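Local coordinates for protein putative hydrolase (Agrobacterium vitis, PDB 3LLC) that probably hydrolyses acyl ester and thioester bonds, including those that link fatty acids to proteins, as a member of the alpha/beta hydrolase family, at residues W42-Y46 with S114-A120; L93-L97 with R122-L127; G139-P145 with C207-Q213; M199-T205 with K227-P233. All coordinates share one frame. Where two conformers were deposited one is given. Residue numbers count along the deposited sequence, not the author numbering.

Contact 1 (W42-Y46 with S114-A120); sequences WLGGY and SMGGWIA. With PG4 (tetraethylene glycol), chain I.
Residues W42 and L43 are the end of a strand, and G44 to Y46 continue in extended conformation. S114 has strained angles (phi/psi 57/-115) and sits at the N-cap. A helix starts at M115. The CA atoms of L43 and G116 are 4.6 Å apart, those of G45 and M115 4.8 Å. G116 CA lies 3.4 Å from L43 O in a CA-H...O contact. A side chain on G116 would clash with L43 O and G44 O. L43 (chi1 m, chi2 t) points toward the helix and puts CD1 3.6 Å from A120 CB. Selenomethionine M115 (chi1 t, chi2 t) places SE 3.9 Å from Y46 CD1, a Met-aromatic contact at the ring edge. Y46 OH is hydrogen-bonded to I184 O. Tetraethylene glycol, probably from the crystallisation liquor, is held by its O5: Y46 N donates at 3.0 Å, M115 N at 3.0 Å, and S114 OG hydrogen-bonds at 2.8 Å. S114 OG is also hydrogen-bonded to H247 NE2. The strained turn between strand and helix fits the GxSxG nucleophile elbow of alpha/beta hydrolases, with S114 the probable nucleophile. The amides of Y46 and M115 are placed as in the family's oxyanion hole.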
# COMPACT_ATOMS: atom_id res chain seq x y z
N TRP A 42 -3.33 1.29 7.26
CA TRP A 42 -2.14 1.73 6.54
C TRP A 42 -1.58 0.59 5.69
O TRP A 42 -1.40 -0.52 6.17
CB TRP A 42 -1.07 2.21 7.54
CG TRP A 42 0.20 2.74 6.83
CD1 TRP A 42 1.45 2.11 6.77
CD2 TRP A 42 0.34 3.95 6.08
NE1 TRP A 42 2.31 2.87 6.03
CE2 TRP A 42 1.67 3.99 5.57
CE3 TRP A 42 -0.53 5.02 5.76
CZ2 TRP A 42 2.15 5.05 4.80
CZ3 TRP A 42 -0.05 6.07 4.96
CH2 TRP A 42 1.29 6.08 4.50
N LEU A 43 -1.28 0.88 4.42
CA LEU A 43 -0.54 -0.04 3.55
C LEU A 43 0.67 0.73 3.02
O LEU A 43 0.51 1.63 2.19
CB LEU A 43 -1.42 -0.53 2.40
CG LEU A 43 -2.71 -1.27 2.81
CD1 LEU A 43 -3.72 -1.36 1.63
CD2 LEU A 43 -2.38 -2.67 3.38
N GLY A 44 1.86 0.39 3.50
CA GLY A 44 3.06 1.17 3.17
C GLY A 44 3.78 0.86 1.87
O GLY A 44 3.41 -0.06 1.12
N GLY A 45 4.82 1.66 1.59
CA GLY A 45 5.67 1.47 0.39
C GLY A 45 6.70 0.34 0.50
O GLY A 45 6.94 -0.24 1.57
N TYR A 46 7.34 0.05 -0.63
CA TYR A 46 8.40 -0.93 -0.74
C TYR A 46 9.51 -0.49 0.20
O TYR A 46 9.86 0.66 0.17
CB TYR A 46 8.93 -0.88 -2.17
CG TYR A 46 9.92 -1.93 -2.62
CD1 TYR A 46 9.51 -3.24 -2.82
CD2 TYR A 46 11.22 -1.59 -2.99
CE1 TYR A 46 10.36 -4.20 -3.31
CE2 TYR A 46 12.11 -2.57 -3.48
CZ TYR A 46 11.66 -3.87 -3.64
OH TYR A 46 12.45 -4.89 -4.13
N SER A 114 2.37 4.41 -2.33
CA SER A 114 3.27 3.86 -3.34
C SER A 114 2.94 2.38 -3.67
O SER A 114 1.82 2.09 -4.14
CB SER A 114 4.72 4.14 -2.91
OG SER A 114 5.59 3.98 -4.00
N MSE A 115 3.82 1.42 -3.38
CA MSE A 115 3.45 -0.01 -3.56
C MSE A 115 2.16 -0.35 -2.79
O MSE A 115 1.39 -1.21 -3.20
CB MSE A 115 4.58 -0.95 -3.14
CG MSE A 115 4.23 -2.41 -3.13
SE MSE A 115 5.66 -3.58 -2.55
CE MSE A 115 5.46 -3.45 -0.64
N GLY A 116 1.95 0.30 -1.64
CA GLY A 116 0.78 0.04 -0.81
C GLY A 116 -0.53 0.39 -1.52
O GLY A 116 -1.59 -0.17 -1.21
N GLY A 117 -0.48 1.34 -2.46
CA GLY A 117 -1.60 1.67 -3.34
C GLY A 117 -1.97 0.56 -4.30
O GLY A 117 -3.16 0.31 -4.57
N TRP A 118 -0.95 -0.14 -4.81
CA TRP A 118 -1.18 -1.35 -5.65
C TRP A 118 -1.85 -2.42 -4.80
O TRP A 118 -2.84 -3.04 -5.22
CB TRP A 118 0.18 -1.88 -6.18
CG TRP A 118 0.15 -2.98 -7.24
CD1 TRP A 118 -0.94 -3.61 -7.76
CD2 TRP A 118 1.29 -3.52 -7.92
NE1 TRP A 118 -0.54 -4.54 -8.71
CE2 TRP A 118 0.83 -4.50 -8.82
CE3 TRP A 118 2.66 -3.29 -7.84
CZ2 TRP A 118 1.69 -5.23 -9.66
CZ3 TRP A 118 3.52 -4.00 -8.65
CH2 TRP A 118 3.04 -4.96 -9.56
N ILE A 119 -1.30 -2.65 -3.61
CA ILE A 119 -1.84 -3.69 -2.74
C ILE A 119 -3.29 -3.32 -2.32
O ILE A 119 -4.15 -4.20 -2.29
CB ILE A 119 -0.87 -4.02 -1.56
CG1 ILE A 119 0.45 -4.58 -2.12
CG2 ILE A 119 -1.50 -5.03 -0.55
CD1 ILE A 119 1.55 -4.73 -1.08
N ALA A 120 -3.56 -2.04 -2.06
CA ALA A 120 -4.94 -1.60 -1.73
C ALA A 120 -5.93 -1.93 -2.84
O ALA A 120 -7.05 -2.42 -2.56
CB ALA A 120 -4.98 -0.07 -1.45
O1 PG4 I . 15.46 0.77 -13.52
C1 PG4 I . 15.01 0.95 -12.16
C2 PG4 I . 13.70 1.74 -12.13
O2 PG4 I . 13.18 1.86 -10.79
C3 PG4 I . 11.94 2.60 -10.77
C4 PG4 I . 11.08 2.23 -9.56
O3 PG4 I . 9.68 2.44 -9.82
C5 PG4 I . 8.92 2.93 -8.70
C6 PG4 I . 8.75 1.89 -7.58
O4 PG4 I . 7.90 2.36 -6.52
C7 PG4 I . 7.68 1.36 -5.48
C8 PG4 I . 7.89 1.95 -4.06
O5 PG4 I . 6.83 1.64 -3.13

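Contact 2 (L93-L97 with R122-L127); sequences LEEAL and RLIQEL. With EDO (1,2-ethanediol), chain C.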
# COMPACT_ATOMS: atom_id res chain seq x y z
N LEU A 93 0.28 -8.98 -0.33
CA LEU A 93 -1.18 -8.91 -0.37
C LEU A 93 -1.80 -9.94 0.57
O LEU A 93 -2.76 -9.62 1.29
CB LEU A 93 -1.68 -9.13 -1.81
CG LEU A 93 -3.20 -9.33 -1.99
CD1 LEU A 93 -3.99 -8.04 -1.56
CD2 LEU A 93 -3.51 -9.68 -3.50
N GLU A 94 -1.30 -11.18 0.54
CA GLU A 94 -1.79 -12.23 1.40
C GLU A 94 -1.71 -11.81 2.88
O GLU A 94 -2.61 -12.10 3.69
CB GLU A 94 -0.99 -13.51 1.18
CG GLU A 94 -1.48 -14.70 1.99
CD GLU A 94 -0.65 -15.97 1.82
OE1 GLU A 94 0.51 -15.92 1.32
OE2 GLU A 94 -1.15 -17.04 2.22
N GLU A 95 -0.63 -11.12 3.22
CA GLU A 95 -0.44 -10.62 4.60
C GLU A 95 -1.47 -9.51 4.96
O GLU A 95 -2.07 -9.53 6.04
CB GLU A 95 1.01 -10.13 4.75
CG GLU A 95 2.04 -11.27 4.69
CD GLU A 95 3.47 -10.83 4.27
OE1 GLU A 95 3.74 -9.62 4.39
OE2 GLU A 95 4.28 -11.72 3.88
N ALA A 96 -1.66 -8.55 4.06
CA ALA A 96 -2.63 -7.50 4.26
C ALA A 96 -4.02 -8.09 4.50
O ALA A 96 -4.71 -7.70 5.45
CB ALA A 96 -2.63 -6.48 3.06
N LEU A 97 -4.42 -9.05 3.67
CA LEU A 97 -5.74 -9.68 3.83
C LEU A 97 -5.83 -10.46 5.16
O LEU A 97 -6.88 -10.44 5.84
CB LEU A 97 -6.04 -10.57 2.61
CG LEU A 97 -7.39 -11.27 2.50
CD1 LEU A 97 -8.52 -10.26 2.68
CD2 LEU A 97 -7.53 -12.02 1.16
N ARG A 122 -5.60 -4.32 -5.25
CA ARG A 122 -5.77 -5.78 -5.24
C ARG A 122 -6.66 -6.25 -4.06
O ARG A 122 -7.48 -7.17 -4.21
CB ARG A 122 -4.42 -6.53 -5.18
CG ARG A 122 -3.62 -6.48 -6.53
CD ARG A 122 -4.23 -7.40 -7.62
NE ARG A 122 -4.23 -8.80 -7.21
CZ ARG A 122 -5.31 -9.56 -7.04
NH1 ARG A 122 -6.54 -9.11 -7.29
NH2 ARG A 122 -5.15 -10.81 -6.65
N LEU A 123 -6.49 -5.62 -2.90
CA LEU A 123 -7.24 -6.03 -1.69
C LEU A 123 -8.72 -5.84 -1.89
O LEU A 123 -9.52 -6.72 -1.56
CB LEU A 123 -6.76 -5.21 -0.47
CG LEU A 123 -7.23 -5.48 0.95
CD1 LEU A 123 -7.07 -6.93 1.27
CD2 LEU A 123 -6.40 -4.63 1.93
N ILE A 124 -9.12 -4.71 -2.47
CA ILE A 124 -10.57 -4.49 -2.73
C ILE A 124 -11.14 -5.53 -3.70
O ILE A 124 -12.26 -6.03 -3.50
CB ILE A 124 -10.88 -2.99 -3.12
CG1 ILE A 124 -12.38 -2.71 -3.11
CG2 ILE A 124 -10.35 -2.59 -4.51
CD1 ILE A 124 -12.92 -2.52 -1.74
N GLN A 125 -10.34 -5.91 -4.71
CA GLN A 125 -10.72 -6.98 -5.64
C GLN A 125 -10.90 -8.32 -4.94
O GLN A 125 -11.89 -9.03 -5.20
CB GLN A 125 -9.72 -7.14 -6.82
CG GLN A 125 -9.66 -5.90 -7.72
CD GLN A 125 -8.63 -6.02 -8.86
OE1 GLN A 125 -7.59 -6.71 -8.72
NE2 GLN A 125 -8.94 -5.41 -10.00
N GLU A 126 -10.01 -8.65 -4.01
CA GLU A 126 -10.08 -9.92 -3.25
C GLU A 126 -11.32 -9.93 -2.34
O GLU A 126 -12.02 -10.93 -2.24
CB GLU A 126 -8.82 -10.15 -2.39
CG GLU A 126 -7.50 -10.37 -3.18
CD GLU A 126 -7.25 -11.84 -3.59
OE1 GLU A 126 -6.76 -12.63 -2.75
OE2 GLU A 126 -7.49 -12.18 -4.77
N LEU A 127 -11.58 -8.81 -1.66
CA LEU A 127 -12.79 -8.73 -0.80
C LEU A 127 -14.08 -8.82 -1.62
O LEU A 127 -15.01 -9.57 -1.26
CB LEU A 127 -12.77 -7.45 0.04
CG LEU A 127 -11.63 -7.36 1.06
CD1 LEU A 127 -11.55 -5.95 1.69
CD2 LEU A 127 -11.75 -8.42 2.14
C1 EDO C . -9.29 -6.00 -14.36
O1 EDO C . -8.26 -5.91 -15.34
C2 EDO C . -9.10 -4.84 -13.41
O2 EDO C . -7.98 -5.13 -12.62
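This is an apolar helix-helix contact between two helices of the alpha/beta hydrolase fold. Helix 89-103 comes before strand 107-113 and helix 115-128 comes after it. The two short segments cross at -60°, with their axes 10.3 Å apart at the closest point. The nearest CA pair is L97 and L123, 6.8 Å apart. At this spacing mainly side chains fill the interface. L93 points at the partner helix. Its CD2 is 3.7 Å from R122 CB, and its CD1 is 3.7 Å from L123 N. L97 leaves its helix sideways, but its CD1 reaches L123 CD1 at 3.9 Å and L127 CD2 at 3.8 Å. A96 is small and adds a looser touch, CB to L123 CD2 at 4.3 Å. At the outer margin the aliphatic part of E126 completes the cover, with CG 4.1 Å from L93 CD2. The polar end of R122 pairs along its own helix. R122 NH2 and E126 OE2, 3.3 Å apart, form a salt bridge whose hydrogen bond is weak, and R122 NH1 donates to Q125 OE1 at 3.0 Å. R122 NE is also hydrogen-bonded to N196 OD1. Behind the contact, I124 and L127 rest on V137 of strand 136-143. L93 and A96 also touch I119, earlier on helix 115-128. On helix 89-103, E94 and E95 meet V16 of strand 9-16 and form salt bridges to R23.

Contact 3 (G139-P145 with C207-Q213); sequences GMVLIAP and CPVHILQ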
# COMPACT_ATOMS: atom_id res chain seq x y z
N GLY A 139 -13.95 3.63 1.74
CA GLY A 139 -13.17 4.64 1.00
C GLY A 139 -11.71 4.26 0.91
O GLY A 139 -11.23 3.38 1.64
N MSE A 140 -10.99 4.94 0.00
CA MSE A 140 -9.57 4.65 -0.22
C MSE A 140 -8.85 5.97 -0.49
O MSE A 140 -9.31 6.80 -1.29
CB MSE A 140 -9.35 3.66 -1.39
CG MSE A 140 -9.99 2.26 -1.23
SE MSE A 140 -9.93 1.24 -2.93
CE MSE A 140 -8.52 2.37 -3.72
N VAL A 141 -7.72 6.18 0.20
CA VAL A 141 -6.88 7.37 0.02
C VAL A 141 -5.53 6.80 -0.46
O VAL A 141 -4.94 5.93 0.21
CB VAL A 141 -6.75 8.18 1.30
CG1 VAL A 141 -5.71 9.32 1.08
CG2 VAL A 141 -8.13 8.79 1.77
N LEU A 142 -5.09 7.19 -1.65
CA LEU A 142 -3.88 6.62 -2.28
C LEU A 142 -2.84 7.75 -2.45
O LEU A 142 -3.18 8.80 -2.98
CB LEU A 142 -4.24 6.01 -3.63
CG LEU A 142 -5.34 4.93 -3.63
CD1 LEU A 142 -5.62 4.44 -5.07
CD2 LEU A 142 -4.89 3.80 -2.72
N ILE A 143 -1.62 7.54 -1.95
CA ILE A 143 -0.57 8.56 -1.92
C ILE A 143 0.55 8.08 -2.86
O ILE A 143 1.15 7.06 -2.60
CB ILE A 143 -0.02 8.73 -0.49
CG1 ILE A 143 -1.18 9.12 0.48
CG2 ILE A 143 1.14 9.77 -0.44
CD1 ILE A 143 -1.22 8.38 1.71
N ALA A 144 0.78 8.81 -3.95
CA ALA A 144 1.74 8.43 -5.01
C ALA A 144 1.65 6.95 -5.35
O ALA A 144 2.64 6.23 -5.35
CB ALA A 144 3.21 8.83 -4.57
N PRO A 145 0.42 6.46 -5.65
CA PRO A 145 0.27 5.03 -5.81
C PRO A 145 1.05 4.45 -7.00
O PRO A 145 1.17 5.10 -8.04
CB PRO A 145 -1.24 4.86 -6.04
CG PRO A 145 -1.63 6.17 -6.67
CD PRO A 145 -0.83 7.19 -5.91
N CYS A 207 -16.48 2.30 -3.97
CA CYS A 207 -16.37 3.31 -2.92
C CYS A 207 -15.63 4.56 -3.45
O CYS A 207 -14.96 4.47 -4.48
CB CYS A 207 -15.53 2.74 -1.76
SG CYS A 207 -13.81 2.33 -2.15
N PRO A 208 -15.70 5.67 -2.71
CA PRO A 208 -14.88 6.85 -3.14
C PRO A 208 -13.39 6.60 -3.08
O PRO A 208 -12.90 5.88 -2.21
CB PRO A 208 -15.30 7.96 -2.17
CG PRO A 208 -16.54 7.46 -1.46
CD PRO A 208 -16.53 5.97 -1.53
N VAL A 209 -12.67 7.22 -4.04
CA VAL A 209 -11.21 7.12 -4.13
C VAL A 209 -10.66 8.56 -4.23
O VAL A 209 -11.17 9.34 -5.04
CB VAL A 209 -10.78 6.30 -5.36
CG1 VAL A 209 -9.24 6.19 -5.44
CG2 VAL A 209 -11.36 4.85 -5.35
N HIS A 210 -9.65 8.89 -3.42
CA HIS A 210 -8.94 10.16 -3.51
C HIS A 210 -7.47 9.83 -3.65
O HIS A 210 -6.88 9.22 -2.73
CB HIS A 210 -9.15 10.99 -2.26
CG HIS A 210 -8.71 12.43 -2.38
ND1 HIS A 210 -9.17 13.42 -1.54
CD2 HIS A 210 -7.85 13.04 -3.24
CE1 HIS A 210 -8.61 14.57 -1.87
NE2 HIS A 210 -7.82 14.37 -2.90
N ILE A 211 -6.88 10.26 -4.76
CA ILE A 211 -5.42 10.11 -5.02
C ILE A 211 -4.71 11.47 -4.80
O ILE A 211 -5.21 12.51 -5.24
CB ILE A 211 -5.14 9.66 -6.47
CG1 ILE A 211 -5.87 8.34 -6.81
CG2 ILE A 211 -3.59 9.52 -6.76
CD1 ILE A 211 -6.21 8.18 -8.34
N LEU A 212 -3.57 11.44 -4.09
CA LEU A 212 -2.69 12.60 -3.86
C LEU A 212 -1.36 12.26 -4.55
O LEU A 212 -0.79 11.18 -4.30
CB LEU A 212 -2.47 12.84 -2.37
CG LEU A 212 -3.68 13.33 -1.54
CD1 LEU A 212 -3.58 12.88 -0.08
CD2 LEU A 212 -3.76 14.85 -1.57
N GLN A 213 -0.88 13.16 -5.41
CA GLN A 213 0.28 12.88 -6.28
C GLN A 213 1.08 14.16 -6.55
O GLN A 213 0.55 15.23 -6.95
CB GLN A 213 -0.22 12.27 -7.60
CG GLN A 213 0.84 12.09 -8.68
CD GLN A 213 1.79 10.93 -8.40
OE1 GLN A 213 1.37 9.80 -8.09
NE2 GLN A 213 3.09 11.20 -8.55
O HOH W 1 0.32 7.49 -9.19
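Mostly apolar side chains cover both faces of this strand pair, with H210 the exception on one. On one face M140 (selenomethionine), L142, V209 and I211 lie together. L142 CD1 is 4.0 Å from V209 CG1, and M140 CE is 4.1 Å from V209 CG2. P145 joins this face, with CD 3.7 Å from I211 CG2. The other face carries V141, I143, H210 and L212; here V141 CG1 is 4.3 Å from L212 CD1. Between the faces runs a parallel ladder, with M140 opposite V209 and I143 opposite L212. The strand axes are 4.8 Å apart and 12° from parallel. H210 N donates to M140 O at 3.0 Å and L142 N to H210 O at 2.9 Å. L212 N donates to L142 O at 2.9 Å and A144 N to L212 O at 2.9 Å. A144 then turns into left-handed angles (phi/psi 43/52), ending the strand. At this polar edge one water lies 2.8 Å from P145 O and 2.8 Å from Q213 OE1. Q213 NE2 is weakly hydrogen-bonded to OD2 of D217, a probable member of the catalytic triad. H210 NE2 is hydrogen-bonded to T240 OG1. The pair belongs to the central sheet, between strands 107-113 and 237-242. Helix 252-266 packs on the face of V141, I143 and H210, and helix 222-230 on that of I211.

Contact 4 (M199-T205 with K227-P233); sequences MAGMIDT and KLVEHLP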
# COMPACT_ATOMS: atom_id res chain seq x y z
N MSE A 199 -4.17 -2.66 -14.12
CA MSE A 199 -4.58 -1.71 -15.16
C MSE A 199 -4.62 -2.26 -16.59
O MSE A 199 -4.66 -1.49 -17.54
CB MSE A 199 -3.72 -0.42 -15.07
CG MSE A 199 -3.84 0.30 -13.72
SE MSE A 199 -2.98 2.08 -13.73
CE MSE A 199 -1.16 1.40 -14.01
N ALA A 200 -4.63 -3.58 -16.76
CA ALA A 200 -4.87 -4.15 -18.09
C ALA A 200 -6.38 -4.10 -18.43
O ALA A 200 -6.76 -4.29 -19.58
CB ALA A 200 -4.31 -5.61 -18.24
N GLY A 201 -7.23 -3.83 -17.43
CA GLY A 201 -8.66 -3.55 -17.67
C GLY A 201 -9.21 -2.55 -16.66
O GLY A 201 -8.46 -1.87 -16.02
N MSE A 202 -10.55 -2.43 -16.58
CA MSE A 202 -11.20 -1.48 -15.65
C MSE A 202 -11.28 -2.05 -14.24
O MSE A 202 -11.49 -3.24 -14.05
CB MSE A 202 -12.61 -1.12 -16.18
CG MSE A 202 -12.63 -0.54 -17.58
SE MSE A 202 -11.63 1.17 -17.61
CE MSE A 202 -12.72 2.15 -16.25
N ILE A 203 -11.05 -1.20 -13.23
CA ILE A 203 -11.06 -1.60 -11.81
C ILE A 203 -12.40 -1.14 -11.15
O ILE A 203 -12.73 0.04 -11.23
CB ILE A 203 -9.90 -0.93 -11.07
CG1 ILE A 203 -8.55 -1.35 -11.69
CG2 ILE A 203 -9.96 -1.21 -9.54
CD1 ILE A 203 -7.33 -0.48 -11.22
N ASP A 204 -13.15 -2.08 -10.56
CA ASP A 204 -14.42 -1.83 -9.85
C ASP A 204 -14.15 -1.65 -8.34
O ASP A 204 -13.87 -2.64 -7.65
CB ASP A 204 -15.32 -3.07 -10.09
CG ASP A 204 -16.69 -3.00 -9.41
OD1 ASP A 204 -17.09 -1.95 -8.87
OD2 ASP A 204 -17.39 -4.04 -9.45
N THR A 205 -14.23 -0.44 -7.79
CA THR A 205 -13.96 -0.25 -6.33
C THR A 205 -15.19 -0.31 -5.41
O THR A 205 -15.08 -0.73 -4.25
CB THR A 205 -13.29 1.10 -6.06
OG1 THR A 205 -14.15 2.12 -6.56
CG2 THR A 205 -11.89 1.16 -6.74
N LYS A 227 -3.10 7.90 -15.58
CA LYS A 227 -3.39 6.56 -16.14
C LYS A 227 -4.32 5.74 -15.19
O LYS A 227 -5.32 5.14 -15.64
CB LYS A 227 -2.09 5.77 -16.38
CG LYS A 227 -2.31 4.40 -17.04
CD LYS A 227 -0.95 3.64 -17.28
CE LYS A 227 -1.16 2.29 -17.95
NZ LYS A 227 0.14 1.69 -18.39
N LEU A 228 -4.03 5.75 -13.90
CA LEU A 228 -4.91 5.06 -12.92
C LEU A 228 -6.36 5.60 -12.95
O LEU A 228 -7.31 4.82 -12.93
CB LEU A 228 -4.32 5.15 -11.51
CG LEU A 228 -5.18 4.59 -10.35
CD1 LEU A 228 -5.55 3.10 -10.63
CD2 LEU A 228 -4.49 4.78 -8.96
N VAL A 229 -6.52 6.93 -13.06
CA VAL A 229 -7.86 7.51 -13.13
C VAL A 229 -8.63 6.97 -14.37
O VAL A 229 -9.83 6.70 -14.28
CB VAL A 229 -7.84 9.07 -13.09
CG1 VAL A 229 -9.25 9.70 -13.50
CG2 VAL A 229 -7.34 9.57 -11.71
N GLU A 230 -7.94 6.78 -15.49
CA GLU A 230 -8.56 6.21 -16.71
C GLU A 230 -9.02 4.75 -16.52
O GLU A 230 -9.82 4.28 -17.30
CB GLU A 230 -7.59 6.26 -17.91
CG GLU A 230 -7.21 7.71 -18.28
CD GLU A 230 -6.06 7.87 -19.29
OE1 GLU A 230 -5.42 6.87 -19.70
OE2 GLU A 230 -5.80 9.05 -19.67
N HIS A 231 -8.53 4.07 -15.49
CA HIS A 231 -8.90 2.67 -15.19
C HIS A 231 -9.87 2.54 -13.98
O HIS A 231 -10.18 1.44 -13.54
CB HIS A 231 -7.65 1.82 -15.03
CG HIS A 231 -6.93 1.58 -16.32
ND1 HIS A 231 -5.99 2.47 -16.81
CD2 HIS A 231 -7.10 0.64 -17.28
CE1 HIS A 231 -5.58 2.05 -18.00
NE2 HIS A 231 -6.26 0.97 -18.32
N LEU A 232 -10.31 3.68 -13.44
CA LEU A 232 -11.21 3.69 -12.26
C LEU A 232 -12.62 4.08 -12.68
O LEU A 232 -12.86 4.44 -13.83
CB LEU A 232 -10.66 4.61 -11.15
CG LEU A 232 -9.46 4.13 -10.35
CD1 LEU A 232 -8.90 5.26 -9.48
CD2 LEU A 232 -9.83 2.89 -9.50
N PRO A 233 -13.60 3.89 -11.78
CA PRO A 233 -14.97 4.15 -12.18
C PRO A 233 -15.20 5.61 -12.61
O PRO A 233 -14.42 6.52 -12.23
CB PRO A 233 -15.77 3.84 -10.90
CG PRO A 233 -14.97 2.78 -10.22
CD PRO A 233 -13.53 3.24 -10.45
O HOH W 2 -6.77 -0.98 -20.60
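One backbone hydrogen bond joins the loop 199-205 to the end of helix 222-230 and the turn that follows: I203 N donates to H231 O at 2.8 Å. The CA atoms of M202 and H231 are 4.8 Å apart at this point. The aromatic contacts centre on H231. M199 CB sits over the face of its ring, 4.0 Å from the centroid, as a CH-pi contact. The selenium atoms of selenomethionines M199 and M202 stand oblique to the ring, at 5.0 Å and 5.3 Å from its centroid. H231 ND1 donates to K227 O at 3.0 Å, which fixes the ring against its own helix. A water 3.0 Å from H231 NE2 also makes a weak, long bond to A200 O. Apolar packing extends from here. M199 SE is 4.0 Å from L228 CB, I203 CD1 is 4.0 Å from L228 CD1, and I203 CG2 is 4.1 Å from L232 CD2. T205 CG2 lies 3.9 Å from L232 CD2. The proline ring meets a backbone carbonyl in van der Waals contact, P233 CD to I203 O at 3.4 Å. At the margin K227 forms a salt bridge to D152, and T205 OG1 is hydrogen-bonded to C207 O. L228 and L232 also touch I211 of the central sheet. The contact is thus mostly apolar and aromatic packing, and its one direct hydrogen bond lies where the loop passes the turn after the helix.

After the N-terminal strands 9-16 and 23-30, the chain reaches strand 39-43, where contact 1 opens. It closes when 114-120 returns to 42-46. Contact 2 opens within that loop and closes beyond it, at 122-127, so the two cross. Both use helix 115-128, and L43 touches A96 where they meet. Contact 3 opens next, at 139-145. Contact 4 opens at 199-205, just before 207-213 closes contact 3, and closes at 227-233; these two also cross. The first pair lies in series with the second. S114 and I143 join contacts 1 and 3 through a probable backbone hydrogen bond. L228 ties contact 4 to P145, L142 and I211. I124 of the 122-127 segment touches M140 and T205.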